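Local coordinates for aclacinomycin-N/aclacinomycin-A oxidase (Streptomyces galilaeus, PDB 2IPI), which oxidises the terminal sugar of aclacinomycins in two successive steps, using molecular oxygen and a bicovalently bound FAD, to give aclacinomycin A and then aclacinomycin Y, at residues Val58-His63 against Ala78-Ala83; Glu263-Ile268 against Phe293-Arg298; Gly164-Arg169 against Lys243-Thr248; Arg110-Asp115 against Arg134-Asp139; Arg360-Gly365 against Ala436-Ile441. All coordinates share one frame; numbering follows the deposited sequence.

Contact 1: residues Val58-His63 against Ala78-Ala83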
# COMPACT_ATOMS: atom_id res chain seq x y z
N VAL A 58 -8.99 17.30 -20.32
CA VAL A 58 -9.30 16.07 -21.04
C VAL A 58 -8.97 14.83 -20.24
O VAL A 58 -8.05 14.85 -19.41
CB VAL A 58 -8.52 16.02 -22.38
CG1 VAL A 58 -7.03 15.82 -22.15
CG2 VAL A 58 -9.06 14.92 -23.28
N VAL A 59 -9.69 13.73 -20.46
CA VAL A 59 -9.26 12.43 -19.98
C VAL A 59 -9.13 11.44 -21.15
O VAL A 59 -10.06 11.25 -21.92
CB VAL A 59 -10.23 11.81 -18.94
CG1 VAL A 59 -9.49 10.68 -18.23
CG2 VAL A 59 -10.76 12.85 -17.98
N TYR A 60 -7.98 10.79 -21.30
CA TYR A 60 -7.76 9.83 -22.38
C TYR A 60 -7.99 8.42 -21.85
O TYR A 60 -7.34 8.01 -20.89
CB TYR A 60 -6.36 9.84 -22.98
CG TYR A 60 -5.99 11.07 -23.77
CD1 TYR A 60 -6.36 11.25 -25.09
CD2 TYR A 60 -5.24 12.06 -23.14
CE1 TYR A 60 -6.01 12.40 -25.79
CE2 TYR A 60 -4.89 13.20 -23.84
CZ TYR A 60 -5.27 13.37 -25.15
OH TYR A 60 -4.87 14.54 -25.77
N VAL A 61 -8.92 7.73 -22.50
CA VAL A 61 -9.18 6.34 -22.10
C VAL A 61 -8.48 5.38 -23.06
O VAL A 61 -9.02 5.17 -24.16
CB VAL A 61 -10.69 6.11 -21.99
CG1 VAL A 61 -10.97 4.69 -21.53
CG2 VAL A 61 -11.27 7.11 -20.99
N VAL A 62 -7.36 4.87 -22.61
CA VAL A 62 -6.41 4.03 -23.32
C VAL A 62 -6.74 2.53 -23.27
O VAL A 62 -7.32 2.01 -22.30
CB VAL A 62 -4.97 4.18 -22.77
CG1 VAL A 62 -4.37 5.54 -23.09
CG2 VAL A 62 -4.93 3.93 -21.27
N HIS A 63 -6.33 1.84 -24.33
CA HIS A 63 -6.57 0.40 -24.50
C HIS A 63 -5.29 -0.32 -24.90
O HIS A 63 -5.21 -1.56 -24.88
CB HIS A 63 -7.65 0.15 -25.54
CG HIS A 63 -8.89 0.97 -25.32
ND1 HIS A 63 -9.07 2.26 -25.80
CD2 HIS A 63 -10.02 0.67 -24.64
CE1 HIS A 63 -10.24 2.72 -25.43
NE2 HIS A 63 -10.85 1.78 -24.73
N ALA A 78 0.14 19.80 -26.02
CA ALA A 78 -0.84 20.76 -25.52
C ALA A 78 -0.41 21.37 -24.19
O ALA A 78 -1.08 22.22 -23.62
CB ALA A 78 -2.20 20.08 -25.44
N GLY A 79 0.73 20.92 -23.69
CA GLY A 79 1.32 21.38 -22.44
C GLY A 79 0.38 21.13 -21.27
O GLY A 79 0.27 21.83 -20.27
N GLN A 80 -0.36 20.04 -21.42
CA GLN A 80 -1.26 19.55 -20.38
C GLN A 80 -0.48 18.74 -19.37
O GLN A 80 0.14 17.74 -19.74
CB GLN A 80 -2.35 18.76 -21.09
CG GLN A 80 -3.35 19.71 -21.77
CD GLN A 80 -4.23 18.97 -22.76
OE1 GLN A 80 -4.00 17.79 -23.03
NE2 GLN A 80 -5.23 19.68 -23.28
N ARG A 81 -0.48 19.17 -18.10
CA ARG A 81 0.24 18.41 -17.09
C ARG A 81 -0.42 17.06 -16.88
O ARG A 81 -1.63 17.01 -16.62
CB ARG A 81 0.30 19.15 -15.74
CG ARG A 81 0.87 18.25 -14.64
CD ARG A 81 0.45 18.75 -13.27
NE ARG A 81 1.26 18.24 -12.17
CZ ARG A 81 1.41 18.89 -11.01
NH1 ARG A 81 0.81 20.05 -10.80
NH2 ARG A 81 2.15 18.38 -10.04
N ILE A 82 0.36 15.99 -17.00
CA ILE A 82 -0.21 14.64 -17.09
C ILE A 82 -0.40 13.96 -15.75
O ILE A 82 0.46 14.15 -14.87
CB ILE A 82 0.71 13.79 -17.98
CG1 ILE A 82 0.67 14.18 -19.46
CG2 ILE A 82 0.43 12.31 -17.84
CD1 ILE A 82 1.76 13.53 -20.28
N ALA A 83 -1.45 13.13 -15.62
CA ALA A 83 -1.56 12.26 -14.45
C ALA A 83 -2.17 10.91 -14.87
O ALA A 83 -3.00 10.97 -15.76
CB ALA A 83 -2.40 12.88 -13.34

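Contact 2: residues Glu263-Ile268 against Phe293-Arg298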
# COMPACT_ATOMS: atom_id res chain seq x y z
N GLU A 263 -4.95 1.10 31.86
CA GLU A 263 -4.03 0.03 32.20
C GLU A 263 -4.22 -1.22 31.35
O GLU A 263 -3.23 -1.78 30.86
CB GLU A 263 -4.13 -0.39 33.68
CG GLU A 263 -5.18 0.29 34.52
CD GLU A 263 -4.70 0.71 35.90
OE1 GLU A 263 -4.27 -0.18 36.67
OE2 GLU A 263 -4.76 1.92 36.22
N ALA A 264 -5.44 -1.73 31.15
CA ALA A 264 -5.57 -2.95 30.35
C ALA A 264 -5.23 -2.68 28.88
O ALA A 264 -4.56 -3.52 28.27
CB ALA A 264 -6.95 -3.56 30.45
N PHE A 265 -5.65 -1.56 28.30
CA PHE A 265 -5.31 -1.23 26.91
C PHE A 265 -3.80 -1.32 26.71
O PHE A 265 -3.32 -1.90 25.73
CB PHE A 265 -5.81 0.17 26.57
CG PHE A 265 -5.53 0.74 25.20
CD1 PHE A 265 -6.45 0.58 24.17
CD2 PHE A 265 -4.36 1.43 24.92
CE1 PHE A 265 -6.23 1.10 22.91
CE2 PHE A 265 -4.12 1.95 23.66
CZ PHE A 265 -5.05 1.77 22.65
N THR A 266 -3.06 -0.75 27.65
CA THR A 266 -1.60 -0.73 27.59
C THR A 266 -1.01 -2.12 27.73
O THR A 266 -0.03 -2.47 27.06
CB THR A 266 -1.02 0.18 28.68
OG1 THR A 266 -1.24 1.55 28.32
CG2 THR A 266 0.48 0.00 28.80
N ARG A 267 -1.55 -2.99 28.59
CA ARG A 267 -1.03 -4.35 28.60
C ARG A 267 -1.21 -5.01 27.23
O ARG A 267 -0.32 -5.72 26.79
CB ARG A 267 -1.71 -5.22 29.65
CG ARG A 267 -1.65 -4.57 31.02
CD ARG A 267 -0.65 -5.31 31.90
NE ARG A 267 0.66 -4.68 31.87
CZ ARG A 267 1.47 -4.67 32.92
NH1 ARG A 267 2.66 -4.07 32.83
NH2 ARG A 267 1.09 -5.24 34.05
N ILE A 268 -2.35 -4.75 26.62
CA ILE A 268 -2.71 -5.27 25.31
C ILE A 268 -1.71 -4.75 24.28
O ILE A 268 -1.13 -5.51 23.51
CB ILE A 268 -4.15 -4.88 24.93
CG1 ILE A 268 -5.21 -5.84 25.50
CG2 ILE A 268 -4.35 -4.73 23.43
CD1 ILE A 268 -6.63 -5.36 25.29
N PHE A 293 -4.81 -4.93 13.81
CA PHE A 293 -5.45 -4.56 15.09
C PHE A 293 -6.09 -3.20 14.88
O PHE A 293 -5.38 -2.21 14.75
CB PHE A 293 -4.47 -4.59 16.25
CG PHE A 293 -5.10 -4.84 17.63
CD1 PHE A 293 -4.29 -5.18 18.70
CD2 PHE A 293 -6.46 -4.75 17.81
CE1 PHE A 293 -4.85 -5.43 19.95
CE2 PHE A 293 -7.04 -4.98 19.05
CZ PHE A 293 -6.22 -5.31 20.11
N TYR A 294 -7.42 -3.17 14.80
CA TYR A 294 -8.10 -1.91 14.56
C TYR A 294 -8.38 -1.23 15.90
O TYR A 294 -9.32 -1.63 16.58
CB TYR A 294 -9.40 -2.06 13.78
CG TYR A 294 -9.28 -2.69 12.42
CD1 TYR A 294 -9.73 -4.00 12.21
CD2 TYR A 294 -8.72 -2.00 11.36
CE1 TYR A 294 -9.62 -4.59 10.97
CE2 TYR A 294 -8.60 -2.59 10.11
CZ TYR A 294 -9.06 -3.88 9.93
OH TYR A 294 -8.95 -4.46 8.69
N LEU A 295 -7.54 -0.24 16.19
CA LEU A 295 -7.70 0.53 17.41
C LEU A 295 -8.64 1.71 17.17
O LEU A 295 -8.19 2.84 16.98
CB LEU A 295 -6.33 0.99 17.94
CG LEU A 295 -5.33 -0.17 18.07
CD1 LEU A 295 -3.97 0.33 18.53
CD2 LEU A 295 -5.89 -1.21 19.04
N ASN A 296 -9.93 1.41 17.17
CA ASN A 296 -11.01 2.35 17.00
C ASN A 296 -11.16 3.31 18.18
O ASN A 296 -10.75 2.99 19.29
CB ASN A 296 -12.34 1.60 16.83
CG ASN A 296 -12.37 0.69 15.63
OD1 ASN A 296 -12.21 1.12 14.49
ND2 ASN A 296 -12.61 -0.59 15.86
N SER A 297 -11.77 4.46 17.91
CA SER A 297 -12.09 5.43 18.95
C SER A 297 -13.26 4.98 19.83
O SER A 297 -13.90 3.99 19.47
CB SER A 297 -12.41 6.79 18.32
OG SER A 297 -11.21 7.46 17.96
N ARG A 298 -13.50 5.69 20.92
CA ARG A 298 -14.62 5.55 21.83
C ARG A 298 -15.86 6.29 21.30
O ARG A 298 -16.41 7.21 21.89
CB ARG A 298 -14.40 6.11 23.24
CG ARG A 298 -15.27 5.48 24.33
CD ARG A 298 -14.66 5.80 25.68
NE ARG A 298 -15.17 5.00 26.78
CZ ARG A 298 -14.45 4.52 27.78
NH1 ARG A 298 -13.14 4.74 27.84
NH2 ARG A 298 -15.06 3.80 28.72

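Contact 3: residues Gly164-Arg169 against Lys243-Thr248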
# COMPACT_ATOMS: atom_id res chain seq x y z
N GLY A 164 0.44 -7.34 1.73
CA GLY A 164 -0.84 -7.83 2.24
C GLY A 164 -0.67 -8.96 3.22
O GLY A 164 0.40 -9.06 3.83
N PRO A 165 -1.71 -9.76 3.37
CA PRO A 165 -1.77 -10.85 4.34
C PRO A 165 -0.74 -11.95 4.13
O PRO A 165 -0.32 -12.67 5.05
CB PRO A 165 -3.18 -11.42 4.10
CG PRO A 165 -3.95 -10.26 3.56
CD PRO A 165 -2.97 -9.63 2.59
N LEU A 166 -0.26 -12.13 2.89
CA LEU A 166 0.75 -13.16 2.68
C LEU A 166 2.16 -12.60 2.66
O LEU A 166 3.11 -13.33 2.39
CB LEU A 166 0.46 -13.96 1.39
CG LEU A 166 -0.86 -14.72 1.35
CD1 LEU A 166 -1.11 -15.38 -0.01
CD2 LEU A 166 -0.94 -15.78 2.43
N SER A 167 2.36 -11.31 2.98
CA SER A 167 3.75 -10.83 2.89
C SER A 167 4.69 -11.55 3.87
O SER A 167 5.80 -11.95 3.50
CB SER A 167 3.84 -9.32 3.13
OG SER A 167 3.00 -8.64 2.22
N ARG A 168 4.22 -11.72 5.10
CA ARG A 168 4.96 -12.44 6.12
C ARG A 168 5.56 -13.75 5.61
O ARG A 168 6.69 -14.05 5.98
CB ARG A 168 4.05 -12.77 7.32
CG ARG A 168 4.06 -11.66 8.36
CD ARG A 168 4.21 -12.21 9.77
NE ARG A 168 2.95 -12.50 10.42
CZ ARG A 168 2.79 -13.18 11.55
NH1 ARG A 168 3.82 -13.69 12.23
NH2 ARG A 168 1.55 -13.36 12.00
N ARG A 169 4.80 -14.43 4.78
CA ARG A 169 5.02 -15.76 4.20
C ARG A 169 5.89 -15.70 2.93
O ARG A 169 6.81 -16.52 2.79
CB ARG A 169 3.71 -16.51 3.90
CG ARG A 169 3.00 -16.32 2.57
CD ARG A 169 1.95 -17.35 2.24
NE ARG A 169 2.48 -18.58 1.68
CZ ARG A 169 2.11 -19.17 0.53
NH1 ARG A 169 1.17 -18.65 -0.22
NH2 ARG A 169 2.70 -20.30 0.16
N LYS A 243 1.79 -20.65 -4.18
CA LYS A 243 0.49 -21.27 -4.21
C LYS A 243 -0.45 -20.74 -3.14
O LYS A 243 -0.02 -20.54 -2.01
CB LYS A 243 0.61 -22.79 -4.01
CG LYS A 243 0.01 -23.56 -5.18
CD LYS A 243 1.00 -23.55 -6.35
CE LYS A 243 1.72 -24.89 -6.43
NZ LYS A 243 1.01 -25.80 -7.39
N ALA A 244 -1.71 -20.54 -3.50
CA ALA A 244 -2.70 -20.06 -2.55
C ALA A 244 -2.83 -21.02 -1.37
O ALA A 244 -2.59 -22.22 -1.52
CB ALA A 244 -4.06 -19.85 -3.21
N PRO A 245 -3.18 -20.50 -0.20
CA PRO A 245 -3.45 -21.33 0.98
C PRO A 245 -4.59 -22.29 0.72
O PRO A 245 -5.45 -22.03 -0.12
CB PRO A 245 -3.88 -20.33 2.06
CG PRO A 245 -3.14 -19.10 1.64
CD PRO A 245 -3.31 -19.07 0.13
N THR A 246 -4.60 -23.39 1.46
CA THR A 246 -5.67 -24.38 1.39
C THR A 246 -7.02 -23.75 1.68
O THR A 246 -8.05 -23.98 1.05
CB THR A 246 -5.42 -25.53 2.39
OG1 THR A 246 -4.20 -26.20 2.09
CG2 THR A 246 -6.56 -26.54 2.27
N SER A 247 -7.00 -22.89 2.70
CA SER A 247 -8.16 -22.16 3.18
C SER A 247 -7.72 -21.04 4.12
O SER A 247 -6.53 -20.96 4.44
CB SER A 247 -9.12 -23.11 3.93
OG SER A 247 -8.40 -23.78 4.95
N THR A 248 -8.65 -20.22 4.55
CA THR A 248 -8.38 -19.14 5.49
C THR A 248 -9.15 -19.35 6.79
O THR A 248 -10.38 -19.23 6.81
CB THR A 248 -8.78 -17.76 4.91
OG1 THR A 248 -8.05 -17.47 3.72
CG2 THR A 248 -8.48 -16.64 5.90

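Contact 4: residues Arg110-Asp115 against Arg134-Asp139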
# COMPACT_ATOMS: atom_id res chain seq x y z
N ARG A 110 -7.06 -4.44 -18.28
CA ARG A 110 -7.03 -5.30 -17.11
C ARG A 110 -6.84 -6.78 -17.50
O ARG A 110 -7.29 -7.65 -16.75
CB ARG A 110 -8.28 -5.31 -16.25
CG ARG A 110 -9.08 -4.07 -15.97
CD ARG A 110 -10.30 -4.44 -15.12
NE ARG A 110 -11.25 -3.37 -15.07
CZ ARG A 110 -11.96 -2.79 -14.14
NH1 ARG A 110 -11.94 -3.17 -12.86
NH2 ARG A 110 -12.73 -1.80 -14.56
N GLN A 111 -6.17 -7.00 -18.61
CA GLN A 111 -5.81 -8.32 -19.10
C GLN A 111 -4.80 -8.99 -18.16
O GLN A 111 -3.86 -8.42 -17.64
CB GLN A 111 -5.23 -8.23 -20.51
N VAL A 112 -5.03 -10.28 -17.92
CA VAL A 112 -4.12 -11.07 -17.12
C VAL A 112 -3.96 -12.45 -17.75
O VAL A 112 -4.96 -13.10 -18.05
CB VAL A 112 -4.61 -11.28 -15.67
CG1 VAL A 112 -3.42 -11.74 -14.83
CG2 VAL A 112 -5.25 -10.03 -15.07
N PHE A 113 -2.72 -12.87 -17.94
CA PHE A 113 -2.50 -14.18 -18.54
C PHE A 113 -1.09 -14.63 -18.23
O PHE A 113 -0.31 -13.89 -17.65
CB PHE A 113 -2.75 -14.10 -20.04
CG PHE A 113 -1.89 -13.11 -20.81
CD1 PHE A 113 -0.67 -13.48 -21.35
CD2 PHE A 113 -2.32 -11.81 -21.00
CE1 PHE A 113 0.10 -12.57 -22.05
CE2 PHE A 113 -1.56 -10.89 -21.71
CZ PHE A 113 -0.34 -11.27 -22.25
N TYR A 114 -0.74 -15.86 -18.57
CA TYR A 114 0.60 -16.38 -18.49
C TYR A 114 1.27 -16.32 -19.85
O TYR A 114 0.62 -16.52 -20.88
CB TYR A 114 0.55 -17.83 -18.01
CG TYR A 114 1.91 -18.48 -18.01
CD1 TYR A 114 2.95 -18.03 -17.21
CD2 TYR A 114 2.12 -19.56 -18.85
CE1 TYR A 114 4.18 -18.65 -17.25
CE2 TYR A 114 3.35 -20.19 -18.89
CZ TYR A 114 4.37 -19.73 -18.09
OH TYR A 114 5.58 -20.38 -18.14
N ASP A 115 2.57 -16.08 -19.91
CA ASP A 115 3.24 -16.22 -21.20
C ASP A 115 4.27 -17.34 -21.13
O ASP A 115 5.31 -17.18 -20.50
CB ASP A 115 3.93 -14.94 -21.64
CG ASP A 115 4.44 -15.04 -23.06
OD1 ASP A 115 4.16 -14.08 -23.81
OD2 ASP A 115 5.11 -16.01 -23.46
N ARG A 134 -8.34 -13.52 -8.63
CA ARG A 134 -9.26 -14.54 -9.15
C ARG A 134 -8.67 -15.21 -10.38
O ARG A 134 -8.64 -16.44 -10.51
CB ARG A 134 -10.64 -13.93 -9.38
CG ARG A 134 -10.75 -12.99 -10.55
CD ARG A 134 -12.22 -12.63 -10.79
NE ARG A 134 -12.45 -12.32 -12.21
CZ ARG A 134 -12.32 -13.23 -13.15
NH1 ARG A 134 -11.98 -14.48 -12.84
NH2 ARG A 134 -12.53 -12.91 -14.42
N ALA A 135 -8.15 -14.42 -11.32
CA ALA A 135 -7.57 -15.03 -12.51
C ALA A 135 -6.38 -15.93 -12.18
O ALA A 135 -6.29 -17.06 -12.67
CB ALA A 135 -7.20 -13.94 -13.50
N LEU A 136 -5.43 -15.47 -11.38
CA LEU A 136 -4.23 -16.26 -11.11
C LEU A 136 -4.57 -17.57 -10.43
O LEU A 136 -3.98 -18.63 -10.63
CB LEU A 136 -3.28 -15.45 -10.23
CG LEU A 136 -1.98 -14.92 -10.81
CD1 LEU A 136 -2.00 -14.84 -12.32
CD2 LEU A 136 -1.62 -13.57 -10.18
N TYR A 137 -5.56 -17.48 -9.54
CA TYR A 137 -5.85 -18.65 -8.69
C TYR A 137 -6.55 -19.76 -9.48
O TYR A 137 -6.10 -20.91 -9.44
CB TYR A 137 -6.72 -18.17 -7.53
CG TYR A 137 -7.17 -19.24 -6.57
CD1 TYR A 137 -6.26 -19.91 -5.77
CD2 TYR A 137 -8.52 -19.57 -6.50
CE1 TYR A 137 -6.70 -20.89 -4.89
CE2 TYR A 137 -8.96 -20.54 -5.63
CZ TYR A 137 -8.04 -21.19 -4.83
OH TYR A 137 -8.48 -22.17 -3.96
N LEU A 138 -7.61 -19.42 -10.18
CA LEU A 138 -8.48 -20.38 -10.85
C LEU A 138 -7.73 -21.09 -11.96
O LEU A 138 -7.92 -22.29 -12.17
CB LEU A 138 -9.74 -19.69 -11.39
CG LEU A 138 -10.64 -19.05 -10.32
CD1 LEU A 138 -11.92 -18.49 -10.92
CD2 LEU A 138 -10.95 -20.07 -9.22
N ASP A 139 -6.86 -20.39 -12.70
CA ASP A 139 -6.15 -21.08 -13.77
C ASP A 139 -4.97 -21.91 -13.28
O ASP A 139 -4.61 -22.94 -13.86
CB ASP A 139 -5.69 -20.13 -14.87
CG ASP A 139 -6.75 -19.48 -15.71
OD1 ASP A 139 -7.93 -19.89 -15.68
OD2 ASP A 139 -6.47 -18.48 -16.42

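Contact 5: residues Arg360-Gly365 against Ala436-Ile441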
# COMPACT_ATOMS: atom_id res chain seq x y z
N ARG A 360 -14.59 10.96 2.71
CA ARG A 360 -13.47 11.87 2.93
C ARG A 360 -12.49 11.29 3.94
O ARG A 360 -12.92 10.88 5.02
CB ARG A 360 -13.96 13.24 3.40
CG ARG A 360 -14.91 13.98 2.49
CD ARG A 360 -14.80 15.49 2.74
NE ARG A 360 -15.21 16.28 1.59
CZ ARG A 360 -14.52 17.11 0.83
NH1 ARG A 360 -15.14 17.72 -0.17
NH2 ARG A 360 -13.24 17.37 1.02
N THR A 361 -11.20 11.24 3.63
CA THR A 361 -10.20 10.68 4.52
C THR A 361 -8.88 11.46 4.54
O THR A 361 -8.48 12.13 3.59
CB THR A 361 -9.82 9.22 4.17
OG1 THR A 361 -9.14 9.24 2.90
CG2 THR A 361 -11.03 8.33 4.01
N LYS A 362 -8.18 11.33 5.65
CA LYS A 362 -6.81 11.74 5.84
C LYS A 362 -6.05 10.66 6.58
O LYS A 362 -6.52 10.20 7.63
CB LYS A 362 -6.73 13.08 6.60
CG LYS A 362 -5.33 13.63 6.80
CD LYS A 362 -4.39 13.41 5.64
CE LYS A 362 -3.67 14.60 5.06
NZ LYS A 362 -2.34 14.20 4.51
N SER A 363 -4.89 10.21 6.08
CA SER A 363 -4.18 9.17 6.81
C SER A 363 -2.67 9.31 6.77
O SER A 363 -2.08 10.06 5.98
CB SER A 363 -4.58 7.77 6.31
OG SER A 363 -4.70 7.76 4.91
N LYS A 364 -2.02 8.58 7.69
CA LYS A 364 -0.58 8.62 7.87
C LYS A 364 -0.07 7.39 8.59
O LYS A 364 -0.63 6.94 9.61
CB LYS A 364 -0.13 9.87 8.65
CG LYS A 364 -1.24 10.45 9.51
CD LYS A 364 -0.76 11.69 10.22
CE LYS A 364 0.26 12.49 9.46
NZ LYS A 364 -0.26 13.76 8.87
N GLY A 365 1.03 6.84 8.07
CA GLY A 365 1.58 5.62 8.58
C GLY A 365 2.96 5.66 9.19
O GLY A 365 3.51 6.74 9.40
N ALA A 436 -11.94 19.98 11.62
CA ALA A 436 -11.92 19.23 12.88
C ALA A 436 -11.24 17.88 12.66
O ALA A 436 -10.40 17.45 13.43
CB ALA A 436 -13.33 19.05 13.42
N ASN A 437 -11.62 17.22 11.56
CA ASN A 437 -10.99 15.93 11.27
C ASN A 437 -9.49 16.07 11.07
O ASN A 437 -8.71 15.37 11.72
CB ASN A 437 -11.67 15.29 10.05
CG ASN A 437 -12.98 14.61 10.39
OD1 ASN A 437 -12.95 13.49 10.92
ND2 ASN A 437 -14.09 15.26 10.07
N LEU A 438 -9.07 16.97 10.19
CA LEU A 438 -7.64 17.18 9.95
C LEU A 438 -6.89 17.43 11.25
O LEU A 438 -5.80 16.90 11.47
CB LEU A 438 -7.43 18.35 8.98
CG LEU A 438 -7.80 18.10 7.52
CD1 LEU A 438 -8.12 19.41 6.81
CD2 LEU A 438 -6.66 17.37 6.82
N ALA A 439 -7.47 18.25 12.12
CA ALA A 439 -6.80 18.53 13.39
C ALA A 439 -6.52 17.26 14.18
O ALA A 439 -5.42 17.02 14.69
CB ALA A 439 -7.64 19.49 14.22
N TRP A 440 -7.53 16.42 14.28
CA TRP A 440 -7.45 15.15 14.99
C TRP A 440 -6.30 14.28 14.52
O TRP A 440 -5.46 13.86 15.31
CB TRP A 440 -8.80 14.42 14.80
CG TRP A 440 -8.65 12.92 14.78
CD1 TRP A 440 -8.61 12.09 13.70
CD2 TRP A 440 -8.54 12.09 15.94
NE1 TRP A 440 -8.47 10.79 14.12
CE2 TRP A 440 -8.43 10.77 15.48
CE3 TRP A 440 -8.51 12.36 17.31
CZ2 TRP A 440 -8.29 9.69 16.36
CZ3 TRP A 440 -8.38 11.29 18.17
CH2 TRP A 440 -8.27 9.97 17.70
N ILE A 441 -6.26 13.97 13.22
CA ILE A 441 -5.26 13.02 12.75
C ILE A 441 -3.84 13.55 12.91
O ILE A 441 -2.89 12.82 13.16
CB ILE A 441 -5.44 12.61 11.27
CG1 ILE A 441 -5.99 13.69 10.35
CG2 ILE A 441 -6.32 11.37 11.19
CD1 ILE A 441 -4.96 14.72 9.92

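Contact 1: residues Val58-His63 against Ala78-Ala83
V58 CG1 sits between the backbone N and the carbonyl carbon (chi1 70°), and across the contact Q80 sends CG away from its own carbonyl carbon (chi1 -76°) with the rest of the chain extended, which brings the amide oxygen up to the valine. The two side chains cross at about a right angle, and OE1 of Q80 lies 3.7 Å from CG1 of V58, a van der Waals contact between a methyl group and an amide oxygen. The hydroxyl of Y60, two residues further along the same side of the strand, comes to 4.3 Å between OH and Q80 OE1. Both segments lie within the FAD-binding PCMH-type region, where strand 58-61, helix 65-78 and strand 82-85 follow one another as a beta-alpha-beta unit; strand 102-105 is inserted between the two strands and runs parallel to both. Q80 belongs to the turn that leaves the helix, directly after G79, whose positive phi (59°) closes a Schellman motif. Its NE2 makes a weak hydrogen bond to D57 OD1, which may help to orient the amide. Y60 OH is held, also weakly, by Q74 of the helix, while the Y60 side chain packs on A71 and V33.

Contact 2: residues Glu263-Ile268 against Phe293-Arg298
I268 CG2 meets the ring of F293 at its far end, 3.6 Å from CE1 and 3.9 Å from CZ, with the two side chains crossing at about a right angle. A second apolar pair lies one helical turn back, where F265 CZ approaches L295 CD1 at 4.5 Å, a looser touch. The strand side chains also support each other: L295 CD2 lies 3.8 Å above one face of the F293 ring, offset toward its rim. With CG anti to the backbone N (chi1 -154°), F293 stretches its ring across to the helix. Further out, W255 meets the F293 ring with the planes at about 40°, and Y381 of helix 374-385 packs edge-to-face with F265. L295 rests on V394 and L396 of the adjoining strand. All four residues of the contact are buried. Helix 262-278 here packs on the large antiparallel sheet, whose strand 290-296 supplies Y294 to the aclacinomycin pocket, as in the substrate-binding domain of this oxidoreductase family.

Contact 3: residues Gly164-Arg169 against Lys243-Thr248
The short helix 167-170 of the FAD-binding PCMH-type region meets, at the protein surface, the loop that leads into strand 248-256, the first in sequence of the strands of the large antiparallel sheet. A type I beta turn from G164 to S167 opens into that helix, with L166 at the N-cap position. L166 and P245 reach toward each other tip to tip, with L166 CD2 4.1 Å from P245 CG. P245 also packs against W344 and D310, while A244 is tied by a backbone hydrogen bond to G141. The polar part of the contact belongs to R169, whose chain bends at chi3 (-82°) to turn the guanidinium toward the loop; L166 CD1 lies in plane at the edge of that group. R169 NH1 donates a hydrogen bond to the backbone oxygen K243 O at 2.9 Å. Its N-H...O angle is 150°, and the donor is tilted 34° from the carbonyl plane of K243.

Contact 4: residues Arg110-Asp115 against Arg134-Asp139
V112 packs against A135 and L136 where helix 129-140 lies over the edge of the five-stranded antiparallel sheet in the FAD-binding PCMH-type region. Strand 112-115 is an outermost strand of that sheet, and its nearest approach to the helix is at V112 and A135, whose CA atoms are 7.0 Å apart. The closer part of the contact is entirely apolar. V112 CB faces the methyl group of A135, 4.3 Å from its CB, whereas the next residue, F113, directs its own CB away, in keeping with strand alternation. The neighbouring leucine adds its own end, since the L136 side chain starts off to one side but brings CD1 nearer. L136 is the buried member of the group and also rests on F121 of strand 120-123, while V112 packs on V123, so the apolar patch continues into the sheet. The solvent side is looser. D139, an exposed residue one turn along the helix from A135, points its CB toward the strand, but D139 OD2 stays 5.8 Å from V112 O. R110, also exposed, has a long, weak ion pair with E131 earlier on the helix. Within the apolar patch, V112 CG1, anti to the backbone N (chi1 -163°), comes to 4.2 Å from L136 CD1.

Contact 5: residues Arg360-Gly365 against Ala436-Ile441
Apolar contacts centre on the aliphatic part of K362, against which I441 and L438 pack from the helix. I441 crosses the lysine chain at about a right angle and lies against it with CG1, 3.6 Å from K362 CG and 3.9 Å from K362 CB. L438 CD2 comes to 4.0 Å from the same CG. Side-chain carbons also meet backbone carbonyl oxygens: I441 CG2 lies 3.8 Å from K362 O, and K364 adds a single approach, CD to I441 O at 3.8 Å. Strand 360-368 is an outermost strand of the large antiparallel sheet, and the axes of segments 360-365 and 436-441 run almost parallel, at 11° and 8.8 Å apart at their closest. T361, whose CB points away from the helix, touches the bound aclacinomycin. Charged interactions lie at the ends of the lysines. Bent at chi2 and chi3, the K362 chain turns its end away from the helix, and NZ forms salt bridges with E92 and D471. K364 NZ pairs with D471 and D473; D471 is shared, with OD1 toward K362 NZ and OD2 toward K364 NZ. K364 also makes a cation-pi contact with Y445.

Contacts 1 and 4 both lie within the FAD-binding PCMH-type region, with centres about 28 Å apart and nearest atoms about 7 Å apart. Contact 3 joins that region to the loop entering the large antiparallel sheet and touches contact 4, where A244 CB packs 3.3 Å from Y137 CE1. Contacts 2 and 5 pack helices on strands of that large sheet and meet through S297 OG and W440 CH2, 3.9 Å apart. These two reach the bound aclacinomycin, through Y294 and T361: F293 is about 8 Å from the catalytic Y397, K364 about 7 Å from Y469, and I441 about 8 Å from T427, all measured between side chains. Y60 of contact 1 is about 13 Å from FAD.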